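Local coordinates for protein ceramide very long chain fatty acid hydroxylase SCS7 (PDB 4ZR1) that hydroxylates the very long chain fatty acids of ceramides in the membrane, using cytochrome b5 electrons and probably a centre of two bound zinc ions, at residues Val107-Leu112 / Tyr225-Glu230; Phe135-Val139 / Ala219-Phe223. One frame throughout, in Å; residues are numbered along the deposited sequence.

In the fold
Both contacts use the transmembrane helix 211-236: contact 1 pairs its 225-230 part with the start of helix 106-125, and contact 2 pairs its 219-223 part with helix 128-154, which follows helix 106-125 in the chain. Their centres lie about 12 Å apart and they touch, Leu222 CD2 packing on Trp111 O at 3.8 Å and Leu112 CD2 on Phe223 CD1 at 4.0 Å. Contact 1 is nearer the dizinc site: the side chain of Asp229 lies about 4 Å from that of zinc ligand His232. Contact 2 lies farther toward the other end of helix 211-236, where Gly138 and Gly221 form part of a tridecane pocket.

Contact 1: Val107-Leu112 / Tyr225-Glu230; sequences VPVAWL and YVCYDE
Trp111 turns a face of its indole toward the edge of the Tyr225 phenol, an offset edge-to-face pair with planes at 74° and 5.8 Å between the centroids of the five-membered ring and the phenol. Ala110 CB covers the opposite face of the indole near its rim, and Val107 CG1 lies at its edge, in plane. Phe194, from helix 191-208, stacks on the Tyr225 ring. These rings belong to an antiparallel pair of transmembrane helices packed knobs-into-holes, the short axes 9.9 Å apart at 176°. Val107 is one knob, seated among Tyr225, Val226, Asp229 and Glu230; Val226 is the other, between Val107, Pro108, Trp111 and Leu112. With CG1 of Val107 anti to the backbone N (chi1 -178°), that methyl meets Tyr225 CE2 obliquely to the ring, 3.4 Å away, while CG2 comes up beside Asp229 OD2 at 3.8 Å. Val226 splits its branches likewise, CG2 against Trp111 CB at 3.8 Å and CG1 against both Pro108 CA and Leu112 CD2. Asp229 OD2 accepts the backbone N-H of Met189 and a weak hydrogen bond from Tyr225 OH, so this buried carboxylate has polar partners, and the bond to Met189 ties it to the loop before helix 191-208. Glu230, bent at chi2, brings its carboxylate to the proline ring from the opposite direction, OE2 reaching Pro108 CD at 3.3 Å.

Contact 2: Phe135-Val139 / Ala219-Phe223; sequences FCVGV and AGGLF. With TRD (tridecane), chain K.
Phe135 lies flat over Gly220, whose CA stands 3.7 Å from the ring centroid, a CH-pi contact over the centre of one face. The ring gets there with CG anti to the backbone N (chi1 -179°), which carries it across to the 219-223 helix. Its far end meets Phe223 obliquely: CZ touches Phe223 CB at 3.7 Å, with the two ring planes at 46°. Ala219 CB packs near CD2 and CE2 of the same ring, and Met119 of helix 106-125 also touches Phe135. Val139 CG2 approaches the edge of the Phe223 ring, near its plane, and also rests 3.5 Å from Gly220 O. Cut back to an alanine, Phe135 would lose its ring, and a gap beside Gly220, Ala219 and Phe223 would probably open. Beneath the rings the backbones themselves meet, Gly138 CA and Gly221 CA being 4.1 Å apart. Gly220 CA makes a CA-H...O contact to Phe135 O and Gly221 CA a more bent one to Gly138 O, each CA 3.3 Å from its oxygen. Gly138 and Gly221 also line a tridecane pocket: tridecane C7 lies 3.5 Å from Gly221 CA, and C11 near Gly138 CA. Axes only 6.5 Å apart, crossing at -39° with both helices running the same way, and joined by CA-H...O contacts from glycine CA atoms to carbonyls of the partner helix, are the marks of the GAS-right motif of transmembrane helix pairs.

Contact 1: Val107-Leu112 / Tyr225-Glu230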
loop_
_atom_site.group_PDB
_atom_site.type_symbol
_atom_site.label_atom_id
_atom_site.label_comp_id
_atom_site.label_asym_id
_atom_site.label_seq_id
_atom_site.Cartn_x
_atom_site.Cartn_y
_atom_site.Cartn_z
ATOM N N VAL A 107 -11.107 -7.198 4.779
ATOM C CA VAL A 107 -9.953 -8.065 4.972
ATOM C C VAL A 107 -10.124 -9.032 6.163
ATOM O O VAL A 107 -9.943 -10.244 6.001
ATOM C CB VAL A 107 -8.668 -7.242 5.159
ATOM C CG1 VAL A 107 -7.480 -8.171 5.311
ATOM C CG2 VAL A 107 -8.481 -6.272 3.998
ATOM N N PRO A 108 -10.481 -8.520 7.357
ATOM C CA PRO A 108 -10.701 -9.495 8.437
ATOM C C PRO A 108 -11.809 -10.519 8.148
ATOM O O PRO A 108 -11.576 -11.704 8.399
ATOM C CB PRO A 108 -11.096 -8.622 9.630
ATOM C CG PRO A 108 -10.605 -7.255 9.302
ATOM C CD PRO A 108 -10.675 -7.133 7.825
ATOM N N VAL A 109 -12.970 -10.094 7.635
ATOM C CA VAL A 109 -14.072 -11.041 7.413
ATOM C C VAL A 109 -13.746 -12.045 6.315
ATOM O O VAL A 109 -14.247 -13.164 6.337
ATOM C CB VAL A 109 -15.434 -10.345 7.059
ATOM C CG1 VAL A 109 -15.764 -9.257 8.068
ATOM C CG2 VAL A 109 -15.428 -9.788 5.662
ATOM N N ALA A 110 -12.909 -11.663 5.357
ATOM C CA ALA A 110 -12.574 -12.592 4.290
ATOM C C ALA A 110 -11.519 -13.601 4.733
ATOM O O ALA A 110 -11.609 -14.781 4.395
ATOM C CB ALA A 110 -12.101 -11.841 3.051
ATOM N N TRP A 111 -10.531 -13.156 5.505
ATOM C CA TRP A 111 -9.330 -13.977 5.670
ATOM C C TRP A 111 -9.115 -14.611 7.039
ATOM O O TRP A 111 -8.483 -15.663 7.132
ATOM C CB TRP A 111 -8.109 -13.146 5.287
ATOM C CG TRP A 111 -8.192 -12.695 3.850
ATOM C CD1 TRP A 111 -8.150 -11.410 3.389
ATOM C CD2 TRP A 111 -8.371 -13.527 2.695
ATOM N NE1 TRP A 111 -8.269 -11.393 2.021
ATOM C CE2 TRP A 111 -8.411 -12.677 1.571
ATOM C CE3 TRP A 111 -8.494 -14.907 2.502
ATOM C CZ2 TRP A 111 -8.567 -13.157 0.277
ATOM C CZ3 TRP A 111 -8.647 -15.384 1.222
ATOM C CH2 TRP A 111 -8.683 -14.511 0.120
ATOM N N LEU A 112 -9.634 -13.999 8.095
ATOM C CA LEU A 112 -9.551 -14.618 9.413
ATOM C C LEU A 112 -10.218 -16.010 9.481
ATOM O O LEU A 112 -9.763 -16.861 10.231
ATOM C CB LEU A 112 -10.155 -13.701 10.473
ATOM C CG LEU A 112 -9.334 -12.478 10.887
ATOM C CD1 LEU A 112 -9.976 -11.808 12.105
ATOM C CD2 LEU A 112 -7.904 -12.857 11.188
ATOM N N TYR A 225 -0.649 -10.774 7.495
ATOM C CA TYR A 225 -1.145 -9.921 6.417
ATOM C C TYR A 225 -2.359 -9.111 6.872
ATOM O O TYR A 225 -2.439 -7.903 6.624
ATOM C CB TYR A 225 -1.524 -10.726 5.168
ATOM C CG TYR A 225 -2.535 -9.961 4.358
ATOM C CD1 TYR A 225 -2.154 -8.833 3.633
ATOM C CD2 TYR A 225 -3.886 -10.320 4.363
ATOM C CE1 TYR A 225 -3.090 -8.095 2.916
ATOM C CE2 TYR A 225 -4.825 -9.583 3.653
ATOM C CZ TYR A 225 -4.418 -8.470 2.934
ATOM O OH TYR A 225 -5.335 -7.730 2.237
ATOM N N VAL A 226 -3.309 -9.787 7.518
ATOM C CA VAL A 226 -4.520 -9.133 8.014
ATOM C C VAL A 226 -4.207 -8.049 9.039
ATOM O O VAL A 226 -4.822 -6.980 9.029
ATOM C CB VAL A 226 -5.484 -10.143 8.640
ATOM C CG1 VAL A 226 -6.704 -9.420 9.198
ATOM C CG2 VAL A 226 -5.884 -11.188 7.587
ATOM N N CYS A 227 -3.240 -8.313 9.913
ATOM C CA CYS A 227 -2.820 -7.305 10.873
ATOM C C CYS A 227 -2.224 -6.100 10.156
ATOM O O CYS A 227 -2.519 -4.962 10.508
ATOM C CB CYS A 227 -1.820 -7.891 11.867
ATOM S SG CYS A 227 -2.536 -9.138 12.967
ATOM N N TYR A 228 -1.397 -6.358 9.146
ATOM C CA TYR A 228 -0.800 -5.300 8.329
ATOM C C TYR A 228 -1.811 -4.327 7.687
ATOM O O TYR A 228 -1.687 -3.106 7.839
ATOM C CB TYR A 228 0.064 -5.919 7.222
ATOM C CG TYR A 228 0.213 -5.021 6.003
ATOM C CD1 TYR A 228 1.122 -3.967 5.997
ATOM C CD2 TYR A 228 -0.556 -5.229 4.861
ATOM C CE1 TYR A 228 1.257 -3.141 4.892
ATOM C CE2 TYR A 228 -0.426 -4.421 3.756
ATOM C CZ TYR A 228 0.478 -3.369 3.776
ATOM O OH TYR A 228 0.607 -2.552 2.669
ATOM N N ASP A 229 -2.792 -4.864 6.958
ATOM C CA ASP A 229 -3.707 -4.042 6.165
ATOM C C ASP A 229 -4.642 -3.271 7.076
ATOM O O ASP A 229 -4.985 -2.129 6.788
ATOM C CB ASP A 229 -4.525 -4.901 5.195
ATOM C CG ASP A 229 -4.505 -4.369 3.748
ATOM O OD1 ASP A 229 -3.991 -3.253 3.483
ATOM O OD2 ASP A 229 -5.020 -5.095 2.864
ATOM N N GLU A 230 -5.068 -3.911 8.166
ATOM C CA GLU A 230 -5.874 -3.242 9.180
ATOM C C GLU A 230 -5.056 -2.152 9.843
ATOM O O GLU A 230 -5.500 -1.014 9.953
ATOM C CB GLU A 230 -6.380 -4.232 10.216
ATOM C CG GLU A 230 -7.338 -5.245 9.630
ATOM C CD GLU A 230 -8.493 -4.589 8.895
ATOM O OE1 GLU A 230 -9.370 -4.003 9.551
ATOM O OE2 GLU A 230 -8.512 -4.641 7.657
#

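Contact 2: Phe135-Val139 / Ala219-Phe223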
loop_
_atom_site.group_PDB
_atom_site.type_symbol
_atom_site.label_atom_id
_atom_site.label_comp_id
_atom_site.label_asym_id
_atom_site.label_seq_id
_atom_site.Cartn_x
_atom_site.Cartn_y
_atom_site.Cartn_z
ATOM N N PHE A 135 3.281 -20.972 13.726
ATOM C CA PHE A 135 2.370 -19.864 13.474
ATOM C C PHE A 135 3.111 -18.535 13.598
ATOM O O PHE A 135 3.021 -17.678 12.713
ATOM C CB PHE A 135 1.201 -19.903 14.453
ATOM C CG PHE A 135 0.201 -18.804 14.252
ATOM C CD1 PHE A 135 0.415 -17.541 14.782
ATOM C CD2 PHE A 135 -0.969 -19.042 13.553
ATOM C CE1 PHE A 135 -0.518 -16.534 14.604
ATOM C CE2 PHE A 135 -1.900 -18.042 13.372
ATOM C CZ PHE A 135 -1.677 -16.788 13.902
ATOM N N CYS A 136 3.842 -18.378 14.702
ATOM C CA CYS A 136 4.547 -17.134 15.002
ATOM C C CYS A 136 5.633 -16.826 13.980
ATOM O O CYS A 136 5.820 -15.664 13.624
ATOM C CB CYS A 136 5.144 -17.182 16.415
ATOM S SG CYS A 136 3.877 -17.205 17.728
ATOM N N VAL A 137 6.339 -17.845 13.488
ATOM C CA VAL A 137 7.365 -17.587 12.476
ATOM C C VAL A 137 6.684 -17.166 11.178
ATOM O O VAL A 137 7.256 -16.413 10.391
ATOM C CB VAL A 137 8.309 -18.808 12.223
ATOM C CG1 VAL A 137 8.682 -19.462 13.518
ATOM C CG2 VAL A 137 7.678 -19.825 11.317
ATOM N N GLY A 138 5.453 -17.636 10.968
ATOM C CA GLY A 138 4.639 -17.173 9.859
ATOM C C GLY A 138 4.441 -15.667 9.944
ATOM O O GLY A 138 4.615 -14.949 8.950
ATOM N N VAL A 139 4.089 -15.188 11.140
ATOM C CA VAL A 139 3.958 -13.754 11.390
ATOM C C VAL A 139 5.283 -13.004 11.185
ATOM O O VAL A 139 5.304 -11.872 10.716
ATOM C CB VAL A 139 3.438 -13.495 12.804
ATOM C CG1 VAL A 139 3.356 -11.995 13.085
ATOM C CG2 VAL A 139 2.070 -14.175 13.003
ATOM N N ALA A 219 -1.013 -20.162 8.196
ATOM C CA ALA A 219 -2.022 -19.483 8.994
ATOM C C ALA A 219 -1.419 -18.216 9.592
ATOM O O ALA A 219 -2.055 -17.162 9.603
ATOM C CB ALA A 219 -2.566 -20.399 10.084
ATOM N N GLY A 220 -0.179 -18.323 10.065
ATOM C CA GLY A 220 0.525 -17.203 10.663
ATOM C C GLY A 220 0.853 -16.081 9.683
ATOM O O GLY A 220 0.606 -14.909 9.964
ATOM N N GLY A 221 1.426 -16.442 8.541
ATOM C CA GLY A 221 1.703 -15.481 7.494
ATOM C C GLY A 221 0.441 -14.751 7.056
ATOM O O GLY A 221 0.459 -13.533 6.823
ATOM N N LEU A 222 -0.665 -15.488 6.961
ATOM C CA LEU A 222 -1.926 -14.894 6.547
ATOM C C LEU A 222 -2.451 -13.940 7.624
ATOM O O LEU A 222 -2.921 -12.837 7.301
ATOM C CB LEU A 222 -2.957 -15.978 6.232
ATOM C CG LEU A 222 -4.291 -15.463 5.698
ATOM C CD1 LEU A 222 -4.069 -14.670 4.441
ATOM C CD2 LEU A 222 -5.220 -16.618 5.436
ATOM N N PHE A 223 -2.352 -14.352 8.891
ATOM C CA PHE A 223 -2.782 -13.520 10.024
ATOM C C PHE A 223 -1.974 -12.227 10.080
ATOM O O PHE A 223 -2.499 -11.156 10.383
ATOM C CB PHE A 223 -2.636 -14.284 11.343
ATOM C CG PHE A 223 -2.959 -13.466 12.567
ATOM C CD1 PHE A 223 -4.275 -13.224 12.933
ATOM C CD2 PHE A 223 -1.949 -12.946 13.355
ATOM C CE1 PHE A 223 -4.571 -12.474 14.053
ATOM C CE2 PHE A 223 -2.240 -12.207 14.478
ATOM C CZ PHE A 223 -3.555 -11.971 14.831
HETATM C C1 TRD K . 0.795 -10.285 -0.359
HETATM C C2 TRD K . 1.101 -11.773 -0.236
HETATM C C3 TRD K . 0.706 -12.260 1.151
HETATM C C4 TRD K . 1.343 -13.596 1.494
HETATM C C5 TRD K . 0.792 -14.113 2.813
HETATM C C6 TRD K . 1.255 -15.537 3.040
HETATM C C7 TRD K . 2.409 -15.576 4.026
HETATM C C8 TRD K . 3.249 -16.838 3.867
HETATM C C9 TRD K . 3.909 -17.203 5.191
HETATM C C10 TRD K . 4.903 -18.345 5.070
HETATM C C11 TRD K . 5.451 -18.724 6.435
HETATM C C12 TRD K . 6.394 -19.915 6.327
HETATM C C13 TRD K . 6.880 -20.411 7.685
#